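PDB 5JOZ: Non-reducing end alpha-L-arabinofuranosidase BoGH43B, which hydrolyses terminal non-reducing alpha-L-arabinofuranosyl residues from xyloglucan side branches, turning S units into X units during xyloglucan breakdown. Local coordinates for residues P64-N69 / I326-H331; N384-L389 / S486-A491; G255-N260 / E269-P274; D46-K51 / L296-P301; S373-F378 / E435-I440. All coordinates share one frame; numbering follows the deposited sequence.

Contact 1: residues P64-N69 / I326-H331; sequences PLMGCN and IRNPAH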
# COMPACT_ATOMS: atom_id res chain seq x y z
N PRO A 64 13.16 -4.52 8.50
CA PRO A 64 14.26 -5.19 7.77
C PRO A 64 13.77 -5.76 6.45
O PRO A 64 12.93 -6.68 6.45
CB PRO A 64 14.70 -6.30 8.73
CG PRO A 64 13.53 -6.54 9.63
CD PRO A 64 12.80 -5.23 9.74
N LEU A 65 14.26 -5.23 5.33
CA LEU A 65 13.74 -5.57 4.00
C LEU A 65 14.73 -6.12 2.99
O LEU A 65 14.31 -6.60 1.93
CB LEU A 65 13.04 -4.34 3.40
CG LEU A 65 11.68 -3.98 4.02
CD1 LEU A 65 11.21 -2.64 3.48
CD2 LEU A 65 10.64 -5.05 3.73
N MET A 66 16.03 -6.07 3.30
CA MET A 66 17.06 -6.41 2.30
C MET A 66 16.95 -7.88 1.89
O MET A 66 16.71 -8.76 2.73
CB MET A 66 18.47 -6.09 2.82
CG MET A 66 18.74 -4.60 3.06
SD MET A 66 18.52 -3.48 1.64
CE MET A 66 19.90 -2.37 1.90
N GLY A 67 17.09 -8.13 0.59
CA GLY A 67 16.95 -9.48 0.05
C GLY A 67 15.52 -9.91 -0.26
O GLY A 67 15.34 -10.92 -0.94
N CYS A 68 14.51 -9.17 0.20
CA CYS A 68 13.11 -9.57 -0.01
C CYS A 68 12.72 -9.42 -1.48
O CYS A 68 13.21 -8.54 -2.19
CB CYS A 68 12.15 -8.78 0.90
SG CYS A 68 11.57 -7.18 0.26
N ASN A 69 11.85 -10.32 -1.94
CA ASN A 69 11.32 -10.26 -3.29
C ASN A 69 10.42 -9.05 -3.44
O ASN A 69 9.75 -8.62 -2.49
CB ASN A 69 10.53 -11.53 -3.66
CG ASN A 69 11.42 -12.72 -4.03
OD1 ASN A 69 12.61 -12.57 -4.32
ND2 ASN A 69 10.84 -13.91 -4.04
N ILE A 326 12.45 1.74 -2.14
CA ILE A 326 12.48 0.28 -2.32
C ILE A 326 13.46 -0.35 -1.30
O ILE A 326 14.66 -0.05 -1.32
CB ILE A 326 12.90 -0.09 -3.74
CG1 ILE A 326 11.91 0.51 -4.77
CG2 ILE A 326 12.96 -1.61 -3.87
CD1 ILE A 326 12.29 0.33 -6.23
N ARG A 327 12.94 -1.20 -0.41
CA ARG A 327 13.72 -1.83 0.68
C ARG A 327 14.38 -0.78 1.57
O ARG A 327 13.84 0.31 1.68
CB ARG A 327 14.69 -2.86 0.11
CG ARG A 327 13.99 -3.85 -0.80
CD ARG A 327 14.84 -5.06 -1.15
NE ARG A 327 14.17 -5.87 -2.16
CZ ARG A 327 14.07 -5.56 -3.45
NH1 ARG A 327 14.65 -4.46 -3.94
NH2 ARG A 327 13.40 -6.36 -4.28
N ASN A 328 15.52 -1.08 2.21
CA ASN A 328 16.14 -0.14 3.16
C ASN A 328 17.11 0.87 2.50
O ASN A 328 18.22 0.50 2.11
CB ASN A 328 16.87 -0.93 4.24
CG ASN A 328 15.92 -1.83 5.02
OD1 ASN A 328 15.96 -3.06 4.90
ND2 ASN A 328 15.05 -1.22 5.81
N PRO A 329 16.69 2.15 2.37
CA PRO A 329 17.52 3.10 1.65
C PRO A 329 18.72 3.60 2.46
O PRO A 329 18.58 3.98 3.62
CB PRO A 329 16.54 4.26 1.38
CG PRO A 329 15.63 4.23 2.55
CD PRO A 329 15.42 2.76 2.80
N ALA A 330 19.90 3.60 1.84
CA ALA A 330 21.06 4.29 2.44
C ALA A 330 20.89 5.79 2.18
O ALA A 330 20.76 6.21 1.03
CB ALA A 330 22.36 3.78 1.84
N HIS A 331 20.90 6.59 3.25
CA HIS A 331 20.69 8.03 3.12
C HIS A 331 21.79 8.67 2.26
O HIS A 331 21.60 9.79 1.78
CB HIS A 331 20.62 8.72 4.50
CG HIS A 331 19.81 10.00 4.51
ND1 HIS A 331 19.82 10.91 3.48
CD2 HIS A 331 18.98 10.51 5.45
CE1 HIS A 331 19.03 11.92 3.77
NE2 HIS A 331 18.50 11.70 4.96
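The carbonyl oxygen of C68 is gripped twice by one guanidinium: R327 NE donates to C68 O over 2.8 Å and R327 NH2 to the same C68 O over 3.0 Å. The grip is side-on and almost flat, with C68 O lying close to the guanidinium plane and NE arriving on a lone pair. Both bonds are bent, as two donors converging on one atom must be. R327 gets there by an extended chain from CG to NE, and further pairing, a salt bridge from NH2 to D395 and a hydrogen bond from NH1 to the carbonyl of D356, fixes the rotation of its head. One residue on, N328 turns its amide oxygen to the backbone: L65 N donates to N328 OD1 at 2.8 Å, in the amide plane and on a lone pair, while ND2 of that amide bonds to N63 O. Both sets of bonds fasten onto a type II beta turn, L65 to C68, closed by C68 N to L65 O at 3.1 Å, with G67 at a positive phi of 85°. The turn belongs to the family 43 domain and the R327–N328 loop to the C-terminal concanavalin A-like domain, so this is an interdomain contact. Packing follows the polar bonds outward. The R327 chain runs alongside the turn, its CD 3.5 Å from L65 O, and L65 CB meets R327 CB at 4.0 Å. C68 SG sits 3.8 Å from R327 NE. M66, bent at chi2 and chi3, crosses N328 obliquely and brings its CE to 3.3 Å from N328 O.

Contact 2: residues N384-L389 / S486-A491; sequences NEEAGL and SGNGQA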
# COMPACT_ATOMS: atom_id res chain seq x y z
N ASN A 384 26.20 4.08 -19.51
CA ASN A 384 25.55 3.37 -18.38
C ASN A 384 24.80 4.26 -17.36
O ASN A 384 24.11 3.74 -16.49
CB ASN A 384 26.55 2.44 -17.64
CG ASN A 384 27.80 3.16 -17.10
OD1 ASN A 384 28.73 3.46 -17.85
ND2 ASN A 384 27.85 3.40 -15.79
N GLU A 385 24.92 5.58 -17.49
CA GLU A 385 24.44 6.53 -16.48
C GLU A 385 23.11 7.10 -16.91
O GLU A 385 22.94 7.52 -18.07
CB GLU A 385 25.44 7.66 -16.30
CG GLU A 385 26.79 7.19 -15.76
CD GLU A 385 27.72 8.33 -15.42
OE1 GLU A 385 27.66 9.38 -16.08
OE2 GLU A 385 28.54 8.16 -14.48
N GLU A 386 22.17 7.09 -15.98
CA GLU A 386 20.81 7.50 -16.28
C GLU A 386 20.08 7.99 -15.04
O GLU A 386 20.40 7.62 -13.91
CB GLU A 386 20.06 6.35 -16.97
CG GLU A 386 20.02 5.06 -16.16
CD GLU A 386 19.61 3.83 -16.95
OE1 GLU A 386 19.85 3.77 -18.19
OE2 GLU A 386 19.07 2.90 -16.32
N ALA A 387 19.11 8.86 -15.29
CA ALA A 387 18.25 9.38 -14.24
C ALA A 387 17.01 9.99 -14.86
O ALA A 387 17.05 10.52 -15.98
CB ALA A 387 18.98 10.42 -13.40
N GLY A 388 15.90 9.93 -14.13
CA GLY A 388 14.64 10.44 -14.62
C GLY A 388 13.49 9.91 -13.81
O GLY A 388 13.60 9.79 -12.59
N LEU A 389 12.39 9.58 -14.50
CA LEU A 389 11.17 9.07 -13.89
C LEU A 389 10.91 7.64 -14.31
O LEU A 389 11.25 7.23 -15.42
CB LEU A 389 9.97 9.92 -14.27
CG LEU A 389 10.07 11.40 -13.93
CD1 LEU A 389 8.79 12.12 -14.32
CD2 LEU A 389 10.41 11.64 -12.46
N SER A 486 20.52 5.60 -11.69
CA SER A 486 21.37 4.41 -11.61
C SER A 486 22.51 4.47 -12.63
O SER A 486 22.31 4.92 -13.76
CB SER A 486 20.52 3.15 -11.85
OG SER A 486 21.32 1.98 -11.91
N GLY A 487 23.69 4.02 -12.22
CA GLY A 487 24.81 3.85 -13.14
C GLY A 487 25.02 2.43 -13.61
O GLY A 487 26.01 2.16 -14.28
N ASN A 488 24.14 1.50 -13.24
CA ASN A 488 24.11 0.14 -13.81
C ASN A 488 25.48 -0.58 -13.79
O ASN A 488 26.09 -0.81 -14.85
CB ASN A 488 23.52 0.17 -15.23
CG ASN A 488 22.06 0.58 -15.24
OD1 ASN A 488 21.20 -0.17 -14.77
ND2 ASN A 488 21.76 1.76 -15.76
N GLY A 489 25.95 -0.91 -12.59
CA GLY A 489 27.28 -1.49 -12.37
C GLY A 489 28.29 -0.51 -11.81
O GLY A 489 29.19 -0.91 -11.06
N GLN A 490 28.13 0.78 -12.16
CA GLN A 490 28.95 1.88 -11.62
C GLN A 490 28.05 2.88 -10.92
O GLN A 490 26.86 2.94 -11.18
CB GLN A 490 29.65 2.63 -12.76
CG GLN A 490 30.27 1.78 -13.85
CD GLN A 490 31.31 0.81 -13.33
OE1 GLN A 490 31.94 1.05 -12.29
NE2 GLN A 490 31.50 -0.29 -14.06
N ALA A 491 28.63 3.71 -10.06
CA ALA A 491 27.95 4.90 -9.57
C ALA A 491 27.85 5.94 -10.69
O ALA A 491 28.69 5.95 -11.59
CB ALA A 491 28.70 5.50 -8.38
O HOH W 1 18.63 1.00 -14.30
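Two flat groups meet nearly at right angles where E386 and N488 cross: the carboxylate and the amide planes are 85° apart. N488 ND2 comes down on E386 OE2 from above the carboxylate plane, at 3.0 Å, yet OE2 itself lies almost in the amide plane of N488, and the N-H...O angle is 165°. The same ND2 sends a second N-H to N384 O at 3.2 Å, again with the acceptor close to the amide plane and the donor above the plane of that carbonyl. A water also bridges the pair, donating to both E386 OE2 and N488 OD1. R415 makes a salt bridge to OE2 as well, which should help to keep the carboxylate charged, and N351 gives N488 OD1 a further donor.

The backbones beneath form an antiparallel hydrogen-bonded pair, E386 with S486, at the end of strand 480-486 in the concanavalin A-like domain. S486 N donates to E386 O over 3.0 Å, and E386 N returns a more bent bond to S486 O of 3.1 Å. Beyond S486 the chain leaves the sheet through an ST turn, in which S486 OG, itself bonded to I350, accepts from N488 N. The N384 side chain has CG between its backbone N and carbonyl carbon (chi1 57°). This puts N384 ND2 2.7 Å from G487 O, in the carbonyl plane and on a lone pair. Q490 crosses this amide obliquely, its CG 3.5 Å from N384 ND2.

Contact 3: residues G255-N260 / E269-P274; sequences GIRPVN and ETFLAP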
# COMPACT_ATOMS: atom_id res chain seq x y z
N GLY A 255 -10.27 -3.87 -2.22
CA GLY A 255 -10.86 -4.27 -3.49
C GLY A 255 -10.02 -3.76 -4.65
O GLY A 255 -9.00 -3.07 -4.44
N ILE A 256 -10.46 -4.07 -5.86
CA ILE A 256 -9.80 -3.57 -7.07
C ILE A 256 -10.80 -2.84 -7.95
O ILE A 256 -12.01 -3.10 -7.84
CB ILE A 256 -9.08 -4.69 -7.85
CG1 ILE A 256 -10.07 -5.80 -8.24
CG2 ILE A 256 -7.94 -5.26 -7.00
CD1 ILE A 256 -9.51 -6.82 -9.21
N ARG A 257 -10.30 -1.93 -8.78
CA ARG A 257 -11.09 -1.20 -9.78
C ARG A 257 -10.54 -1.61 -11.13
O ARG A 257 -9.57 -1.02 -11.59
CB ARG A 257 -10.91 0.31 -9.65
CG ARG A 257 -11.61 0.95 -8.46
CD ARG A 257 -10.80 2.15 -7.97
NE ARG A 257 -11.23 3.44 -8.46
CZ ARG A 257 -10.52 4.57 -8.40
NH1 ARG A 257 -9.30 4.61 -7.89
NH2 ARG A 257 -11.05 5.68 -8.89
N PRO A 258 -11.13 -2.65 -11.77
CA PRO A 258 -10.55 -3.10 -13.04
C PRO A 258 -10.82 -2.14 -14.21
O PRO A 258 -11.80 -1.39 -14.18
CB PRO A 258 -11.23 -4.46 -13.29
CG PRO A 258 -12.02 -4.78 -12.07
CD PRO A 258 -12.29 -3.48 -11.39
N VAL A 259 -9.94 -2.17 -15.21
CA VAL A 259 -10.14 -1.43 -16.46
C VAL A 259 -10.90 -2.35 -17.43
O VAL A 259 -10.48 -3.49 -17.65
CB VAL A 259 -8.80 -1.00 -17.11
CG1 VAL A 259 -9.05 -0.04 -18.26
CG2 VAL A 259 -7.85 -0.37 -16.08
N ASN A 260 -12.02 -1.87 -17.98
CA ASN A 260 -12.92 -2.69 -18.83
C ASN A 260 -13.22 -4.09 -18.24
O ASN A 260 -13.34 -5.08 -18.97
CB ASN A 260 -12.34 -2.83 -20.26
CG ASN A 260 -12.09 -1.50 -20.95
OD1 ASN A 260 -12.83 -0.52 -20.76
ND2 ASN A 260 -11.06 -1.46 -21.78
N GLU A 269 -7.09 -1.23 -3.33
CA GLU A 269 -7.41 0.03 -2.68
C GLU A 269 -8.35 -0.23 -1.50
O GLU A 269 -8.83 -1.35 -1.32
CB GLU A 269 -8.03 0.96 -3.73
CG GLU A 269 -7.05 1.26 -4.85
CD GLU A 269 -7.65 1.99 -6.04
OE1 GLU A 269 -8.38 1.34 -6.82
OE2 GLU A 269 -7.35 3.19 -6.22
N THR A 270 -8.62 0.81 -0.71
CA THR A 270 -9.40 0.71 0.51
C THR A 270 -10.79 1.30 0.34
O THR A 270 -10.94 2.40 -0.14
CB THR A 270 -8.68 1.41 1.67
OG1 THR A 270 -7.46 0.71 1.95
CG2 THR A 270 -9.53 1.42 2.94
N PHE A 271 -11.79 0.55 0.80
CA PHE A 271 -13.20 0.86 0.62
C PHE A 271 -13.87 0.96 1.99
O PHE A 271 -13.34 0.49 3.00
CB PHE A 271 -13.87 -0.24 -0.21
CG PHE A 271 -13.37 -0.31 -1.63
CD1 PHE A 271 -12.16 -0.91 -1.93
CD2 PHE A 271 -14.13 0.23 -2.67
CE1 PHE A 271 -11.69 -0.96 -3.24
CE2 PHE A 271 -13.68 0.18 -3.98
CZ PHE A 271 -12.46 -0.43 -4.27
N LEU A 272 -15.06 1.56 1.99
CA LEU A 272 -15.86 1.79 3.19
C LEU A 272 -17.29 1.34 2.93
O LEU A 272 -17.87 1.73 1.90
CB LEU A 272 -15.85 3.28 3.55
CG LEU A 272 -16.57 3.73 4.83
CD1 LEU A 272 -15.95 3.07 6.06
CD2 LEU A 272 -16.47 5.24 4.94
N ALA A 273 -17.86 0.54 3.82
CA ALA A 273 -19.26 0.13 3.68
C ALA A 273 -19.98 0.05 5.03
O ALA A 273 -19.39 -0.36 6.02
CB ALA A 273 -19.34 -1.20 2.95
N PRO A 274 -21.27 0.44 5.07
CA PRO A 274 -22.05 0.32 6.29
C PRO A 274 -22.43 -1.14 6.53
O PRO A 274 -22.75 -1.86 5.60
CB PRO A 274 -23.29 1.16 5.99
CG PRO A 274 -23.49 1.01 4.51
CD PRO A 274 -22.12 0.84 3.92
O HOH W 2 -7.56 -0.86 -8.33
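Strands 249-256 and 269-277 are neighbours in one blade of the five-bladed beta-propeller of family 43, and they pair here at the end of the hairpin nearest its connecting loop. G255 and E269 form an antiparallel hydrogen-bonded pair: G255 N donates to E269 O at 3.0 Å and E269 N to G255 O at 2.9 Å, the latter nearly along the C=O axis. R257, one residue past the strand, reaches back to the E269 side chain. Its CB stands 3.9 Å from E269 OE1, and CG, anti to its own carbonyl carbon, continues past the same oxygen. Kinks at chi2 and chi3 then turn the chain across the glutamate at about a right angle. At the tip, R257 NH1 forms a salt bridge to E269 OE2 at 2.9 Å. E269 OE2 accepts on its syn lone pair, close to the guanidinium plane; guanidinium and carboxylate planes are 31° apart. E269 OE2 also accepts from G12 N, and a water joins R257 N to E269 OE1, so both carboxylate oxygens have polar partners. G255 lies near D16, the inferred proton acceptor. F271, whose ring meets F233 edge-to-face, packs directly on the bare backbone of G255, with F271 CE1 3.4 Å from G255 CA.

Contact 4: residues D46-K51 / L296-P301; sequences DLVHWK and LFPNLP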
# COMPACT_ATOMS: atom_id res chain seq x y z
N ASP A 46 -14.05 11.42 10.04
CA ASP A 46 -15.36 11.09 9.44
C ASP A 46 -15.40 9.76 8.65
O ASP A 46 -16.39 9.50 7.96
CB ASP A 46 -15.83 12.26 8.56
CG ASP A 46 -14.85 12.61 7.42
OD1 ASP A 46 -14.00 11.78 7.02
OD2 ASP A 46 -14.94 13.74 6.91
N LEU A 47 -14.35 8.95 8.76
CA LEU A 47 -14.14 7.69 7.98
C LEU A 47 -13.95 7.84 6.47
O LEU A 47 -13.64 6.86 5.79
CB LEU A 47 -15.24 6.65 8.24
CG LEU A 47 -15.34 6.02 9.62
CD1 LEU A 47 -16.52 5.06 9.64
CD2 LEU A 47 -14.07 5.27 9.99
N VAL A 48 -14.10 9.06 5.95
CA VAL A 48 -14.16 9.31 4.52
C VAL A 48 -12.92 10.05 4.03
O VAL A 48 -12.32 9.66 3.03
CB VAL A 48 -15.44 10.10 4.16
CG1 VAL A 48 -15.41 10.58 2.70
CG2 VAL A 48 -16.66 9.23 4.39
N HIS A 49 -12.55 11.12 4.73
CA HIS A 49 -11.41 11.94 4.37
C HIS A 49 -10.21 11.55 5.24
O HIS A 49 -10.23 11.67 6.46
CB HIS A 49 -11.76 13.41 4.53
CG HIS A 49 -12.90 13.84 3.65
ND1 HIS A 49 -14.18 14.03 4.13
CD2 HIS A 49 -12.95 14.08 2.32
CE1 HIS A 49 -14.97 14.39 3.13
NE2 HIS A 49 -14.25 14.42 2.02
N TRP A 50 -9.16 11.09 4.57
CA TRP A 50 -8.00 10.51 5.23
C TRP A 50 -6.76 11.34 4.95
O TRP A 50 -6.59 11.87 3.85
CB TRP A 50 -7.82 9.07 4.77
CG TRP A 50 -8.95 8.19 5.26
CD1 TRP A 50 -10.13 7.94 4.63
CD2 TRP A 50 -9.01 7.49 6.51
NE1 TRP A 50 -10.92 7.12 5.40
CE2 TRP A 50 -10.26 6.83 6.56
CE3 TRP A 50 -8.13 7.35 7.58
CZ2 TRP A 50 -10.64 6.04 7.64
CZ3 TRP A 50 -8.51 6.55 8.66
CH2 TRP A 50 -9.75 5.91 8.68
N LYS A 51 -5.91 11.47 5.97
CA LYS A 51 -4.65 12.18 5.88
C LYS A 51 -3.55 11.28 6.39
O LYS A 51 -3.68 10.66 7.46
CB LYS A 51 -4.69 13.45 6.74
CG LYS A 51 -3.40 14.27 6.75
CD LYS A 51 -3.59 15.64 7.39
CE LYS A 51 -2.85 16.74 6.62
NZ LYS A 51 -1.41 16.80 6.96
N LEU A 296 -24.73 6.93 1.67
CA LEU A 296 -25.00 7.96 2.64
C LEU A 296 -23.82 8.05 3.63
O LEU A 296 -23.20 7.03 4.01
CB LEU A 296 -26.31 7.65 3.40
CG LEU A 296 -27.63 7.65 2.61
CD1 LEU A 296 -28.72 6.95 3.40
CD2 LEU A 296 -28.05 9.07 2.24
N PHE A 297 -23.55 9.28 4.06
CA PHE A 297 -22.39 9.62 4.88
C PHE A 297 -22.54 8.98 6.26
O PHE A 297 -23.66 8.85 6.76
CB PHE A 297 -22.30 11.15 5.00
CG PHE A 297 -20.91 11.67 5.21
CD1 PHE A 297 -20.03 11.79 4.14
CD2 PHE A 297 -20.49 12.08 6.47
CE1 PHE A 297 -18.75 12.28 4.32
CE2 PHE A 297 -19.21 12.56 6.67
CZ PHE A 297 -18.34 12.67 5.59
N PRO A 298 -21.42 8.55 6.89
CA PRO A 298 -21.48 8.11 8.29
C PRO A 298 -22.10 9.16 9.22
O PRO A 298 -22.11 10.33 8.89
CB PRO A 298 -20.01 7.91 8.64
CG PRO A 298 -19.39 7.49 7.37
CD PRO A 298 -20.09 8.31 6.31
N ASN A 299 -22.60 8.73 10.37
CA ASN A 299 -23.13 9.67 11.35
C ASN A 299 -22.00 10.32 12.15
O ASN A 299 -21.81 10.05 13.32
CB ASN A 299 -24.15 8.99 12.26
CG ASN A 299 -25.02 9.99 13.00
OD1 ASN A 299 -24.99 11.20 12.72
ND2 ASN A 299 -25.79 9.51 13.96
N LEU A 300 -21.25 11.18 11.47
CA LEU A 300 -20.06 11.84 11.99
C LEU A 300 -19.99 13.19 11.29
O LEU A 300 -20.42 13.28 10.13
CB LEU A 300 -18.80 11.04 11.64
CG LEU A 300 -18.57 9.67 12.27
CD1 LEU A 300 -17.48 8.91 11.53
CD2 LEU A 300 -18.23 9.81 13.74
N PRO A 301 -19.45 14.22 11.95
CA PRO A 301 -19.30 15.48 11.22
C PRO A 301 -18.21 15.41 10.14
O PRO A 301 -17.11 14.92 10.38
CB PRO A 301 -18.95 16.51 12.31
CG PRO A 301 -19.15 15.82 13.62
CD PRO A 301 -19.02 14.35 13.36
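An aspartate carboxylate tying up its own loop forms one wall of this packing contact. D46 OD1 accepts from V48 N, an Asx turn, and also from H49 N at 2.8 Å; the latter bond is nearly straight (177°) and uses the syn lone pair. H49 ND1 donates to D46 OD2 at 2.9 Å, approaching from above the carboxylate plane, while OD2 lies in the imidazole plane and also accepts from H303 N. With CG held between backbone N and carbonyl carbon (chi1 59°), the carboxylate folds over its own loop. V48 CG1 covers one face of the H49 ring, 3.8 Å above its centre.

Against this stands F297, its plane 89° from that of the carboxylate. D46 OD2 lies at the ring edge, 3.8 Å from F297 CZ, and this negative charge would be expected to sit comfortably beside the positive rim of the phenyl ring. The loop 46-51 links strands 40-44 and 51-55 in the first blade of the family 43 propeller, whereas 296-301 comes after the last blade, on the way to the C-terminal domain. The linker is thus laid against the start of the propeller.

V48 CG2 reaches F297 CE1 at 3.7 Å, and also P298 CD, which itself lies over one face of the F297 ring, offset toward the rim. P298 CG rests 3.7 Å from D46 O. Farther along, L300 CD1 packs on the D46 backbone, 3.7 Å from D46 C, and also touches L47 CG, the two leucine side chains crossing obliquely, with F26 flanking both.

Contact 5: residues S373-F378 / E435-I440; sequences SAKVNF and EVILSI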
# COMPACT_ATOMS: atom_id res chain seq x y z
N SER A 373 5.06 15.20 -13.44
CA SER A 373 6.24 15.75 -14.10
C SER A 373 7.26 16.27 -13.11
O SER A 373 6.92 16.58 -11.98
CB SER A 373 5.85 16.87 -15.07
OG SER A 373 5.16 17.91 -14.39
N ALA A 374 8.50 16.37 -13.57
CA ALA A 374 9.61 16.76 -12.73
C ALA A 374 10.64 17.50 -13.56
O ALA A 374 11.01 17.06 -14.64
CB ALA A 374 10.25 15.52 -12.11
N LYS A 375 11.11 18.62 -13.02
CA LYS A 375 12.23 19.36 -13.60
C LYS A 375 13.50 18.78 -12.98
O LYS A 375 13.65 18.76 -11.76
CB LYS A 375 12.09 20.84 -13.27
CG LYS A 375 13.06 21.80 -13.97
CD LYS A 375 13.29 23.03 -13.10
CE LYS A 375 13.62 24.28 -13.90
NZ LYS A 375 13.92 25.42 -12.98
N VAL A 376 14.42 18.32 -13.84
CA VAL A 376 15.63 17.64 -13.41
C VAL A 376 16.87 18.20 -14.12
O VAL A 376 16.84 18.52 -15.32
CB VAL A 376 15.51 16.11 -13.59
CG1 VAL A 376 15.26 15.74 -15.04
CG2 VAL A 376 16.73 15.37 -13.04
N ASN A 377 17.94 18.32 -13.35
CA ASN A 377 19.26 18.66 -13.86
C ASN A 377 20.10 17.38 -13.78
O ASN A 377 20.34 16.87 -12.68
CB ASN A 377 19.89 19.79 -13.02
CG ASN A 377 21.19 20.33 -13.63
OD1 ASN A 377 21.37 20.34 -14.84
ND2 ASN A 377 22.08 20.79 -12.78
N PHE A 378 20.52 16.85 -14.93
CA PHE A 378 21.35 15.64 -14.94
C PHE A 378 22.26 15.57 -16.15
O PHE A 378 21.79 15.46 -17.28
CB PHE A 378 20.49 14.36 -14.87
CG PHE A 378 21.32 13.09 -14.84
CD1 PHE A 378 22.24 12.88 -13.81
CD2 PHE A 378 21.20 12.13 -15.83
CE1 PHE A 378 23.02 11.72 -13.79
CE2 PHE A 378 21.97 10.97 -15.81
CZ PHE A 378 22.88 10.77 -14.79
N GLU A 435 18.30 22.39 -17.94
CA GLU A 435 17.22 21.72 -17.21
C GLU A 435 16.28 21.00 -18.17
O GLU A 435 16.07 21.44 -19.29
CB GLU A 435 16.45 22.74 -16.36
CG GLU A 435 17.29 23.38 -15.25
CD GLU A 435 17.35 22.55 -13.97
OE1 GLU A 435 18.12 22.94 -13.06
OE2 GLU A 435 16.64 21.54 -13.83
N VAL A 436 15.74 19.86 -17.74
CA VAL A 436 14.82 19.07 -18.55
C VAL A 436 13.58 18.77 -17.72
O VAL A 436 13.68 18.38 -16.55
CB VAL A 436 15.45 17.75 -19.05
CG1 VAL A 436 14.49 16.99 -19.98
CG2 VAL A 436 16.74 18.04 -19.78
N ILE A 437 12.42 18.99 -18.31
CA ILE A 437 11.16 18.63 -17.69
C ILE A 437 10.77 17.31 -18.29
O ILE A 437 10.54 17.23 -19.50
CB ILE A 437 10.05 19.66 -17.94
CG1 ILE A 437 10.44 21.01 -17.32
CG2 ILE A 437 8.72 19.14 -17.38
CD1 ILE A 437 9.49 22.14 -17.62
N LEU A 438 10.71 16.28 -17.45
CA LEU A 438 10.25 14.96 -17.84
C LEU A 438 8.84 14.82 -17.36
O LEU A 438 8.53 15.22 -16.24
CB LEU A 438 11.11 13.89 -17.19
CG LEU A 438 12.57 13.83 -17.60
CD1 LEU A 438 13.23 12.70 -16.83
CD2 LEU A 438 12.76 13.62 -19.10
N SER A 439 8.00 14.22 -18.18
CA SER A 439 6.56 14.25 -17.95
C SER A 439 5.93 12.89 -18.30
O SER A 439 6.29 12.27 -19.31
CB SER A 439 5.96 15.39 -18.77
OG SER A 439 4.80 15.91 -18.16
N ILE A 440 5.05 12.40 -17.43
CA ILE A 440 4.29 11.17 -17.66
C ILE A 440 2.84 11.50 -17.42
O ILE A 440 2.49 12.00 -16.35
CB ILE A 440 4.68 10.04 -16.69
CG1 ILE A 440 6.16 9.70 -16.82
CG2 ILE A 440 3.81 8.81 -16.94
CD1 ILE A 440 6.72 9.01 -15.61
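Two antiparallel neighbours in one sheet of the concanavalin A-like beta-sandwich make this contact, strand 370-377 beside strand 436-442. A374 faces L438 and V376 faces V436 as hydrogen-bonded pairs; S373 with S439 and K375 with I437 are the non-hydrogen-bonded pairs between and beyond. All four bonds are short and fairly straight. V376 N reaches V436 O at 2.8 Å, nearly along the C=O axis, and V436 N answers to V376 O at 3.0 Å. Between this pair and A374-L438, K375 CA sits 3.4 Å from V436 O in a CA-H...O contact.

A374, V376, V436 and L438 share the buried face. V376 CG1, in the crowded position between backbone N and carbonyl carbon (chi1 59°), leans obliquely on L438 CD1 at 4.1 Å. On the other face S439 OG touches S373 CB at 3.4 Å, and the extended K375 chain crosses E435 at about a right angle, E435 OE2 lying 3.6 Å from K375 CG. The charged ends do not meet: K375 NZ stands 4.8 Å from E435 OE2 and makes its salt bridge with D499, a calcium ligand, so the lysine is a second-shell neighbour of the metal.

Strand 496-505 pairs with 370-377 on its other side and strand 446-453 with 436-442, while strands 389-392 and 397-406 of the second sheet pack over the buried face through L389, L401 and I403.

Contacts 3 and 4 belong to the propeller side of the chain, contacts 2 and 5 to the C-terminal sandwich, and contact 1 ties the two domains together. Along the chain contact 4 brackets nearly all of the propeller, with contact 3 between its two segments; their centres are 17 Å apart, and L272 touches L47 and V48. Contact 1 alternates with contact 4 along the chain, but their centres are 35 Å apart, on opposite sides of the chain's centre. In the sandwich, contacts 2 and 5 also alternate, with centres 16 Å apart; L389 packs on I440, and F378 on A387, joining facing sheets. Of the five, contact 1 is the one that joins a propeller loop to a sandwich loop.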